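Side-chain contacts in 3,4-dihydroxybenzoate decarboxylase (Enterobacter cloacae, PDB 5NY5), which probably catalyses the decarboxylation of 3,4-dihydroxybenzoate to catechol, and the reverse para-carboxylation of catechols, as a prenylated-FMN-dependent member of the UbiD family: residues P19-E24 and H76-R81; P31-A36 and N140-A145; V38-H41 and T47-R50; I42-G45 and P51-T54. One frame throughout, in Å; residues are numbered along the deposited sequence.

Contact 1: residues P19-E24 and H76-R81; sequences PGHYIE and HASRER
The imidazole of His-21 and the guanidinium of Arg-81 meet edge to edge, their planes 72° apart: Arg-81 NH1 lies at the imidazole edge, and His-21 ND1 lies in the guanidinium plane at its edge. Also near the imidazole plane, but farther off, is Ser-78 OG, 4.3 Å from His-21 CE1. Ser-78 CB lies over one face of the guanidinium, 3.6 Å above the plane and offset toward the rim, and His-21 O over the other. The hydrogen bond runs from Arg-81 NH1 to His-21 ND1 over 3.3 Å, with an angle of 155° at the hydrogen; the donor stands 18° out of the imidazole plane. Bends at chi2 and chi3 bring NH1 round to ND1. Separately, Arg-81 CB lies 3.3 Å from His-21 ND1. Ser-78 caps the helix of Arg-81, Ser-78 OG accepting from Arg-81 N at 3.0 Å. NH1 also donates to Gly-55 O, its strongest polar partner, NH2 to Gly-74 O and NE to Met-75 O, tying helix 79-84 to the loops flanking strands 57-60 and 70-73. Because His-21 ND1 accepts beside a probably cationic arginine, its protonation would be disfavoured, consistent with a neutral ring carrying its proton on NE2.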
loop_
_atom_site.group_PDB
_atom_site.type_symbol
_atom_site.label_atom_id
_atom_site.label_comp_id
_atom_site.label_asym_id
_atom_site.label_seq_id
_atom_site.Cartn_x
_atom_site.Cartn_y
_atom_site.Cartn_z
ATOM N N PRO A 19 -15.192 31.696 41.423
ATOM C CA PRO A 19 -16.306 32.013 40.521
ATOM C C PRO A 19 -16.082 31.460 39.119
ATOM O O PRO A 19 -14.975 31.503 38.580
ATOM C CB PRO A 19 -16.341 33.546 40.527
ATOM C CG PRO A 19 -14.988 33.964 41.012
ATOM C CD PRO A 19 -14.560 32.905 41.973
ATOM N N GLY A 20 -17.156 30.929 38.538
ATOM C CA GLY A 20 -17.128 30.336 37.217
ATOM C C GLY A 20 -17.316 28.837 37.202
ATOM O O GLY A 20 -17.546 28.271 36.127
ATOM N N HIS A 21 -17.233 28.175 38.355
ATOM C CA HIS A 21 -17.324 26.727 38.421
ATOM C C HIS A 21 -18.638 26.213 38.983
ATOM O O HIS A 21 -18.864 25.000 38.958
ATOM C CB HIS A 21 -16.167 26.162 39.257
ATOM C CG HIS A 21 -14.861 26.126 38.529
ATOM N ND1 HIS A 21 -14.553 25.151 37.605
ATOM C CD2 HIS A 21 -13.786 26.947 38.581
ATOM C CE1 HIS A 21 -13.343 25.371 37.123
ATOM N NE2 HIS A 21 -12.856 26.455 37.698
ATOM N N TYR A 22 -19.512 27.085 39.476
ATOM C CA TYR A 22 -20.770 26.642 40.060
ATOM C C TYR A 22 -21.797 27.758 39.964
ATOM O O TYR A 22 -21.497 28.910 40.287
ATOM C CB TYR A 22 -20.584 26.223 41.522
ATOM C CG TYR A 22 -21.862 25.790 42.205
ATOM C CD1 TYR A 22 -22.320 24.484 42.102
ATOM C CD2 TYR A 22 -22.610 26.688 42.957
ATOM C CE1 TYR A 22 -23.486 24.086 42.724
ATOM C CE2 TYR A 22 -23.774 26.298 43.582
ATOM C CZ TYR A 22 -24.208 24.997 43.463
ATOM O OH TYR A 22 -25.370 24.607 44.087
ATOM N N ILE A 23 -23.004 27.406 39.520
ATOM C CA ILE A 23 -24.137 28.321 39.488
ATOM C C ILE A 23 -25.372 27.573 39.966
ATOM O O ILE A 23 -25.405 26.343 40.013
ATOM C CB ILE A 23 -24.399 28.912 38.083
ATOM C CG1 ILE A 23 -24.874 27.820 37.126
ATOM C CG2 ILE A 23 -23.163 29.614 37.543
ATOM C CD1 ILE A 23 -25.373 28.350 35.804
ATOM N N GLU A 24 -26.395 28.340 40.325
ATOM C CA GLU A 24 -27.708 27.802 40.639
ATOM C C GLU A 24 -28.749 28.552 39.824
ATOM O O GLU A 24 -28.503 29.653 39.327
ATOM C CB GLU A 24 -28.040 27.919 42.131
ATOM C CG GLU A 24 -27.132 27.130 43.047
ATOM C CD GLU A 24 -27.546 27.238 44.503
ATOM O OE1 GLU A 24 -28.511 27.976 44.792
ATOM O OE2 GLU A 24 -26.910 26.586 45.357
ATOM N N HIS A 76 -18.084 16.961 37.441
ATOM C CA HIS A 76 -16.805 16.545 36.884
ATOM C C HIS A 76 -16.638 16.952 35.427
ATOM O O HIS A 76 -15.719 16.464 34.763
ATOM C CB HIS A 76 -16.632 15.028 37.013
ATOM C CG HIS A 76 -17.147 14.463 38.299
ATOM N ND1 HIS A 76 -18.401 13.905 38.414
ATOM C CD2 HIS A 76 -16.577 14.365 39.523
ATOM C CE1 HIS A 76 -18.583 13.488 39.654
ATOM N NE2 HIS A 76 -17.491 13.755 40.347
ATOM N N ALA A 77 -17.495 17.835 34.916
ATOM C CA ALA A 77 -17.482 18.206 33.501
ATOM C C ALA A 77 -16.435 19.259 33.165
ATOM O O ALA A 77 -16.698 20.164 32.373
ATOM C CB ALA A 77 -18.872 18.681 33.089
ATOM N N SER A 78 -15.242 19.157 33.751
ATOM C CA SER A 78 -14.152 20.086 33.484
ATOM C C SER A 78 -12.859 19.565 34.096
ATOM O O SER A 78 -12.840 19.151 35.259
ATOM C CB SER A 78 -14.474 21.478 34.034
ATOM O OG SER A 78 -13.302 22.262 34.160
ATOM N N ARG A 79 -11.773 19.572 33.323
ATOM C CA ARG A 79 -10.499 19.132 33.876
ATOM C C ARG A 79 -9.976 20.131 34.897
ATOM O O ARG A 79 -9.410 19.738 35.922
ATOM C CB ARG A 79 -9.479 18.910 32.756
ATOM C CG ARG A 79 -8.090 18.538 33.256
ATOM C CD ARG A 79 -7.124 18.273 32.116
ATOM N NE ARG A 79 -7.103 16.865 31.736
ATOM C CZ ARG A 79 -6.126 16.025 32.049
ATOM N NH1 ARG A 79 -5.080 16.449 32.739
ATOM N NH2 ARG A 79 -6.192 14.762 31.667
ATOM N N GLU A 80 -10.168 21.425 34.640
ATOM C CA GLU A 80 -9.784 22.437 35.618
ATOM C C GLU A 80 -10.576 22.270 36.906
ATOM O O GLU A 80 -10.011 22.302 38.005
ATOM C CB GLU A 80 -9.990 23.840 35.043
ATOM C CG GLU A 80 -8.901 24.308 34.082
ATOM C CD GLU A 80 -9.023 23.692 32.700
ATOM O OE1 GLU A 80 -10.151 23.325 32.306
ATOM O OE2 GLU A 80 -7.989 23.574 32.008
ATOM N N ARG A 81 -11.892 22.081 36.787
ATOM C CA ARG A 81 -12.728 21.927 37.972
ATOM C C ARG A 81 -12.316 20.708 38.784
ATOM O O ARG A 81 -12.251 20.768 40.018
ATOM C CB ARG A 81 -14.201 21.836 37.568
ATOM C CG ARG A 81 -15.125 21.417 38.693
ATOM C CD ARG A 81 -16.485 22.088 38.597
ATOM N NE ARG A 81 -17.301 21.581 37.501
ATOM C CZ ARG A 81 -17.474 22.204 36.339
ATOM N NH1 ARG A 81 -16.885 23.369 36.112
ATOM N NH2 ARG A 81 -18.241 21.664 35.406
#

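Contact 2: residues P31-A36 and N140-A145; sequences PNAELA and NTPIDA
A single water bridges two backbone carbonyls across the contact, donating to Ala-33 O at 3.1 Å and to Asn-140 O at a short 2.5 Å. The two oxygens are themselves 4.1 Å apart, Ala-33 O from Asn-140 O, and the bridging hydrogens probably offset the repulsion expected between them. Ala-36 presents its CB to the same backbone carbonyl, 3.3 Å from Asn-140 O, while the side-chain oxygen of Asn-140 is engaged by the backbone N of Gly-322. The apolar pair is Ala-33 with Pro-142: Ala-33 CB rests along the CG-CD edge of the ring, 3.9 Å from Pro-142 CG. Residues 140-145 are braced from within: Asp-144 OD2 accepts from Asn-140 N at 2.9 Å, the donor lying 45° out of the carboxylate plane, and more weakly from Thr-141 N, while Asp-144 N donates to Thr-141 O at 3.1 Å. A second subunit closes over the junction, placing its Met-479 on Ala-33 and its Pro-477 on Pro-142. Here a type I turn, Thr-141 to Asp-144, in the Rift-related family region meets the N-terminus of helix 34-42, with the Asn-140 side chain about 9 Å from that of Arg-171, a prenylated-FMN-binding residue, the cofactor being absent from this apo model.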
loop_
_atom_site.group_PDB
_atom_site.type_symbol
_atom_site.label_atom_id
_atom_site.label_comp_id
_atom_site.label_asym_id
_atom_site.label_seq_id
_atom_site.Cartn_x
_atom_site.Cartn_y
_atom_site.Cartn_z
ATOM N N PRO A 31 -37.478 17.832 34.324
ATOM C CA PRO A 31 -36.452 16.779 34.302
ATOM C C PRO A 31 -36.540 15.884 33.082
ATOM O O PRO A 31 -35.575 15.171 32.785
ATOM C CB PRO A 31 -36.725 15.994 35.591
ATOM C CG PRO A 31 -38.158 16.254 35.887
ATOM C CD PRO A 31 -38.410 17.667 35.452
ATOM N N ASN A 32 -37.662 15.897 32.370
ATOM C CA ASN A 32 -37.817 15.131 31.138
ATOM C C ASN A 32 -37.274 15.970 29.988
ATOM O O ASN A 32 -37.909 16.935 29.555
ATOM C CB ASN A 32 -39.278 14.757 30.923
ATOM C CG ASN A 32 -39.472 13.812 29.760
ATOM O OD1 ASN A 32 -38.524 13.183 29.291
ATOM N ND2 ASN A 32 -40.707 13.705 29.284
ATOM N N ALA A 33 -36.075 15.615 29.519
ATOM C CA ALA A 33 -35.439 16.200 28.339
ATOM C C ALA A 33 -35.007 17.649 28.534
ATOM O O ALA A 33 -33.853 17.989 28.258
ATOM C CB ALA A 33 -36.358 16.092 27.117
ATOM N N GLU A 34 -35.917 18.513 28.993
ATOM C CA GLU A 34 -35.605 19.939 29.085
ATOM C C GLU A 34 -34.373 20.187 29.943
ATOM O O GLU A 34 -33.535 21.032 29.607
ATOM C CB GLU A 34 -36.805 20.707 29.637
ATOM C CG GLU A 34 -36.463 22.105 30.129
ATOM C CD GLU A 34 -37.684 22.981 30.324
ATOM O OE1 GLU A 34 -38.145 23.590 29.337
ATOM O OE2 GLU A 34 -38.186 23.061 31.462
ATOM N N LEU A 35 -34.240 19.449 31.045
ATOM C CA LEU A 35 -33.099 19.630 31.935
ATOM C C LEU A 35 -31.781 19.441 31.193
ATOM O O LEU A 35 -30.901 20.309 31.233
ATOM C CB LEU A 35 -33.211 18.660 33.112
ATOM C CG LEU A 35 -32.191 18.800 34.240
ATOM C CD1 LEU A 35 -31.898 20.249 34.452
ATOM C CD2 LEU A 35 -32.725 18.197 35.525
ATOM N N ALA A 36 -31.629 18.311 30.499
ATOM C CA ALA A 36 -30.393 18.062 29.766
ATOM C C ALA A 36 -30.228 19.043 28.613
ATOM O O ALA A 36 -29.111 19.487 28.324
ATOM C CB ALA A 36 -30.366 16.625 29.250
ATOM N N ASN A 140 -32.099 12.256 29.430
ATOM C CA ASN A 140 -31.196 13.111 28.668
ATOM C C ASN A 140 -31.810 13.534 27.337
ATOM O O ASN A 140 -31.704 14.702 26.947
ATOM C CB ASN A 140 -29.861 12.404 28.451
ATOM C CG ASN A 140 -28.868 12.690 29.558
ATOM O OD1 ASN A 140 -27.941 13.480 29.385
ATOM N ND2 ASN A 140 -29.062 12.056 30.708
ATOM N N THR A 141 -32.441 12.612 26.628
ATOM C CA THR A 141 -33.079 12.893 25.351
ATOM C C THR A 141 -34.489 12.339 25.358
ATOM O O THR A 141 -34.799 11.409 26.113
ATOM C CB THR A 141 -32.300 12.285 24.173
ATOM O OG1 THR A 141 -32.381 10.857 24.231
ATOM C CG2 THR A 141 -30.845 12.716 24.203
ATOM N N PRO A 142 -35.380 12.886 24.526
ATOM C CA PRO A 142 -36.740 12.335 24.432
ATOM C C PRO A 142 -36.800 10.885 23.968
ATOM O O PRO A 142 -37.852 10.255 24.135
ATOM C CB PRO A 142 -37.430 13.268 23.428
ATOM C CG PRO A 142 -36.664 14.542 23.518
ATOM C CD PRO A 142 -35.245 14.152 23.783
ATOM N N ILE A 143 -35.726 10.336 23.398
ATOM C CA ILE A 143 -35.732 8.960 22.911
ATOM C C ILE A 143 -35.023 8.006 23.869
ATOM O O ILE A 143 -34.701 6.876 23.485
ATOM C CB ILE A 143 -35.121 8.861 21.505
ATOM C CG1 ILE A 143 -33.623 9.153 21.552
ATOM C CG2 ILE A 143 -35.826 9.809 20.547
ATOM C CD1 ILE A 143 -32.914 8.918 20.240
ATOM N N ASP A 144 -34.770 8.431 25.103
ATOM C CA ASP A 144 -34.151 7.552 26.082
ATOM C C ASP A 144 -35.110 6.433 26.479
ATOM O O ASP A 144 -36.330 6.540 26.332
ATOM C CB ASP A 144 -33.726 8.341 27.320
ATOM C CG ASP A 144 -32.490 9.182 27.081
ATOM O OD1 ASP A 144 -32.079 9.327 25.909
ATOM O OD2 ASP A 144 -31.927 9.703 28.067
ATOM N N ALA A 145 -34.539 5.344 26.995
ATOM C CA ALA A 145 -35.351 4.214 27.427
ATOM C C ALA A 145 -36.232 4.559 28.619
ATOM O O ALA A 145 -37.240 3.885 28.846
ATOM C CB ALA A 145 -34.458 3.026 27.775
HETATM O O HOH W 1 -32.921 16.539 25.671
#

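Contact 3: residues V38-H41 and T47-R50; sequences VYRH and TVKR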
loop_
_atom_site.group_PDB
_atom_site.type_symbol
_atom_site.label_atom_id
_atom_site.label_comp_id
_atom_site.label_asym_id
_atom_site.label_seq_id
_atom_site.Cartn_x
_atom_site.Cartn_y
_atom_site.Cartn_z
ATOM N N VAL A 38 -30.990 22.101 28.488
ATOM C CA VAL A 38 -30.452 23.359 28.994
ATOM C C VAL A 38 -28.953 23.244 29.226
ATOM O O VAL A 38 -28.168 24.069 28.744
ATOM C CB VAL A 38 -31.186 23.780 30.279
ATOM C CG1 VAL A 38 -30.481 24.952 30.934
ATOM C CG2 VAL A 38 -32.625 24.131 29.969
ATOM N N TYR A 39 -28.530 22.218 29.968
ATOM C CA TYR A 39 -27.116 22.096 30.299
ATOM C C TYR A 39 -26.261 21.744 29.090
ATOM O O TYR A 39 -25.036 21.896 29.151
ATOM C CB TYR A 39 -26.910 21.057 31.399
ATOM C CG TYR A 39 -25.542 21.143 32.031
ATOM C CD1 TYR A 39 -25.080 22.343 32.553
ATOM C CD2 TYR A 39 -24.713 20.036 32.105
ATOM C CE1 TYR A 39 -23.835 22.437 33.129
ATOM C CE2 TYR A 39 -23.465 20.121 32.680
ATOM C CZ TYR A 39 -23.030 21.325 33.191
ATOM O OH TYR A 39 -21.785 21.422 33.764
ATOM N N ARG A 40 -26.871 21.280 27.997
ATOM C CA ARG A 40 -26.112 21.056 26.772
ATOM C C ARG A 40 -25.447 22.340 26.295
ATOM O O ARG A 40 -24.312 22.318 25.806
ATOM C CB ARG A 40 -27.022 20.494 25.683
ATOM C CG ARG A 40 -26.370 20.428 24.320
ATOM C CD ARG A 40 -27.212 21.129 23.283
ATOM N NE ARG A 40 -26.663 20.966 21.944
ATOM C CZ ARG A 40 -27.383 21.049 20.832
ATOM N NH1 ARG A 40 -26.806 20.884 19.650
ATOM N NH2 ARG A 40 -28.684 21.286 20.905
ATOM N N HIS A 41 -26.138 23.474 26.437
ATOM C CA HIS A 41 -25.582 24.760 26.044
ATOM C C HIS A 41 -24.607 25.322 27.066
ATOM O O HIS A 41 -23.767 26.150 26.706
ATOM C CB HIS A 41 -26.699 25.783 25.825
ATOM C CG HIS A 41 -27.640 25.431 24.716
ATOM N ND1 HIS A 41 -27.358 25.686 23.392
ATOM C CD2 HIS A 41 -28.866 24.858 24.734
ATOM C CE1 HIS A 41 -28.365 25.277 22.641
ATOM N NE2 HIS A 41 -29.293 24.771 23.432
ATOM N N THR A 47 -18.291 15.123 23.706
ATOM C CA THR A 47 -18.737 14.749 22.372
ATOM C C THR A 47 -20.187 15.131 22.101
ATOM O O THR A 47 -20.752 14.691 21.097
ATOM C CB THR A 47 -18.545 13.245 22.155
ATOM O OG1 THR A 47 -19.311 12.515 23.118
ATOM C CG2 THR A 47 -17.082 12.878 22.306
ATOM N N VAL A 48 -20.798 15.937 22.971
ATOM C CA VAL A 48 -22.154 16.409 22.725
ATOM C C VAL A 48 -22.169 17.278 21.478
ATOM O O VAL A 48 -21.222 18.027 21.210
ATOM C CB VAL A 48 -22.677 17.174 23.953
ATOM C CG1 VAL A 48 -24.052 17.755 23.685
ATOM C CG2 VAL A 48 -22.717 16.259 25.156
ATOM N N LYS A 49 -23.245 17.173 20.702
ATOM C CA LYS A 49 -23.358 17.938 19.468
ATOM C C LYS A 49 -23.410 19.435 19.752
ATOM O O LYS A 49 -24.086 19.887 20.679
ATOM C CB LYS A 49 -24.603 17.519 18.690
ATOM C CG LYS A 49 -24.749 18.250 17.367
ATOM C CD LYS A 49 -26.158 18.168 16.828
ATOM C CE LYS A 49 -26.306 19.018 15.583
ATOM N NZ LYS A 49 -27.688 18.946 15.052
ATOM N N ARG A 50 -22.701 20.201 18.933
ATOM C CA ARG A 50 -22.620 21.648 19.082
ATOM C C ARG A 50 -23.978 22.298 18.809
ATOM O O ARG A 50 -24.768 21.773 18.027
ATOM C CB ARG A 50 -21.549 22.215 18.146
ATOM C CG ARG A 50 -20.139 22.239 18.735
ATOM C CD ARG A 50 -19.720 20.884 19.288
ATOM N NE ARG A 50 -18.354 20.885 19.798
ATOM C CZ ARG A 50 -17.837 19.917 20.545
ATOM N NH1 ARG A 50 -18.577 18.869 20.880
ATOM N NH2 ARG A 50 -16.583 19.996 20.964
#
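Residues 38-41 of helix 34-42, in the UbiD N-terminal region, hold the loop that follows them through Arg-40, whose guanidinium grips one carbonyl of residues 47-50. The backbone angles of Val-48, Lys-49 and Arg-50 are those of a polyproline II-like extended chain. Arg-40 approaches Lys-49 O side-on with two nitrogens: NE and NH1 each lie 3.1 Å from that oxygen, which sits near the guanidinium plane. Both donors reach it from the same face of the carbonyl, NE at a C=O...donor angle of 154° and NH1 from well above the carbonyl plane. With CG trans to the backbone nitrogen (chi1 171°) and the chain bent at chi2, Arg-40 sets its CG against Val-48 CG1, 3.6 Å away. The extended Lys-49 chain runs by the guanidinium, its CD 4.0 Å from Arg-40 NH1, although the like-charged Lys-49 NZ stays 5.1 Å from that nitrogen. Arg-50 turns elsewhere, forming a salt bridge through NE to Asp-409 OD2 of a second subunit, while its NH1 curls back onto the chain, donating to Val-48 O at 2.8 Å in the carbonyl plane.

Contact 4: residues I42-G45 and P51-T54; sequences IGAG and PTRT
Two first torsions set up this contact. In Thr-52 the hydroxyl stands trans to the backbone nitrogen, which aims OG1 at the amide of Gly-45; in Arg-53 a chi1 of 58° puts CG between the backbone N and the carbonyl carbon, from where the extended chain runs past the carbonyl of Ile-42. The hydroxyl makes the one hydrogen bond between the segments, Gly-45 N to Thr-52 OG1, at 2.8 Å and moderately bent, 140° at the hydrogen. The same oxygen is bonded to Arg-40 O in helix 34-42, so one hydroxyl joins Arg-40 O and Gly-45 N. Ala-44 adds its methyl, with CB 3.9 Å from Thr-52 OG1. Both segments belong to the long connection between helix 34-42 and strand 57-60 in the UbiD N-terminal region, which contains a cis peptide before Pro-51; residues 52-54 cross 42-45 at 86°. The close crossing rests on Gly-45, whose positive phi by itself favours glycine and which has no side chain to meet Thr-54 CG2; its CA comes 4.4 Å from Thr-54 N. Separately, Gly-43 CA makes a CH...O contact of 3.1 Å with Arg-53 O. That carbonyl oxygen is also 3.2 Å from Gly-45 N, but the angle is too poor for a hydrogen bond. Farther out, Arg-53 packs its CG at 3.7 Å from Ile-42 O, which lies obliquely to the guanidinium. Phe-491 of a second subunit packs on Arg-53, and Ala-487 of that subunit on Ile-42.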
loop_
_atom_site.group_PDB
_atom_site.type_symbol
_atom_site.label_atom_id
_atom_site.label_comp_id
_atom_site.label_asym_id
_atom_site.label_seq_id
_atom_site.Cartn_x
_atom_site.Cartn_y
_atom_site.Cartn_z
ATOM N N ILE A 42 -24.693 24.894 28.320
ATOM C CA ILE A 42 -23.993 25.553 29.415
ATOM C C ILE A 42 -22.715 24.819 29.807
ATOM O O ILE A 42 -21.667 25.441 29.979
ATOM C CB ILE A 42 -24.945 25.727 30.620
ATOM C CG1 ILE A 42 -25.979 26.812 30.300
ATOM C CG2 ILE A 42 -24.167 26.069 31.881
ATOM C CD1 ILE A 42 -27.091 26.931 31.302
ATOM N N GLY A 43 -22.764 23.496 29.949
ATOM C CA GLY A 43 -21.584 22.806 30.438
ATOM C C GLY A 43 -21.428 21.335 30.107
ATOM O O GLY A 43 -20.540 20.675 30.654
ATOM N N ALA A 44 -22.266 20.803 29.215
ATOM C CA ALA A 44 -22.168 19.390 28.860
ATOM C C ALA A 44 -20.798 19.062 28.274
ATOM O O ALA A 44 -20.096 18.169 28.761
ATOM C CB ALA A 44 -23.281 19.016 27.882
ATOM N N GLY A 45 -20.401 19.782 27.228
ATOM C CA GLY A 45 -19.092 19.606 26.634
ATOM C C GLY A 45 -18.900 18.222 26.031
ATOM O O GLY A 45 -19.848 17.516 25.685
ATOM N N PRO A 51 -24.258 23.445 19.454
ATOM C CA PRO A 51 -23.386 24.184 20.372
ATOM C C PRO A 51 -23.302 23.584 21.772
ATOM O O PRO A 51 -24.304 23.163 22.342
ATOM C CB PRO A 51 -24.035 25.565 20.425
ATOM C CG PRO A 51 -25.473 25.288 20.226
ATOM C CD PRO A 51 -25.543 24.139 19.255
ATOM N N THR A 52 -22.089 23.556 22.311
ATOM C CA THR A 52 -21.841 23.084 23.664
ATOM C C THR A 52 -20.488 23.621 24.096
ATOM O O THR A 52 -19.742 24.187 23.297
ATOM C CB THR A 52 -21.878 21.556 23.751
ATOM O OG1 THR A 52 -21.634 21.154 25.101
ATOM C CG2 THR A 52 -20.815 20.939 22.850
ATOM N N ARG A 53 -20.180 23.431 25.373
ATOM C CA ARG A 53 -18.928 23.904 25.946
ATOM C C ARG A 53 -18.826 23.362 27.362
ATOM O O ARG A 53 -19.787 22.821 27.911
ATOM C CB ARG A 53 -18.840 25.434 25.955
ATOM C CG ARG A 53 -19.971 26.121 26.708
ATOM C CD ARG A 53 -19.674 27.600 26.901
ATOM N NE ARG A 53 -20.790 28.320 27.507
ATOM C CZ ARG A 53 -21.658 29.064 26.827
ATOM N NH1 ARG A 53 -21.540 29.193 25.512
ATOM N NH2 ARG A 53 -22.643 29.686 27.463
ATOM N N THR A 54 -17.643 23.513 27.943
ATOM C CA THR A 54 -17.459 23.290 29.365
ATOM C C THR A 54 -17.695 24.595 30.106
ATOM O O THR A 54 -17.393 25.680 29.603
ATOM C CB THR A 54 -16.057 22.766 29.674
ATOM O OG1 THR A 54 -15.079 23.681 29.164
ATOM C CG2 THR A 54 -15.847 21.396 29.049
#

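In the fold
Contacts 3 and 4 are neighbours, their centres about 5 Å apart, and share the connection after helix 34-42; a probable hydrogen bond of 3.0 Å from Ala-44 N to Tyr-39 O joins them. Both are nested in the chain loop closed by contact 1, which touches contact 4 through Ala-77 CB, 3.6 Å from Gly-43 O, and contact 3 through Tyr-39. Contact 2 draws on the start of the same helix, its centre about 13 Å from that of contact 3. It is also the one closest to the cofactor site, empty in this model; contacts 1, 3 and 4 lie away from it. Contacts 2, 3 and 4 meet a second subunit, which segment 19-24 also touches through Ile-23.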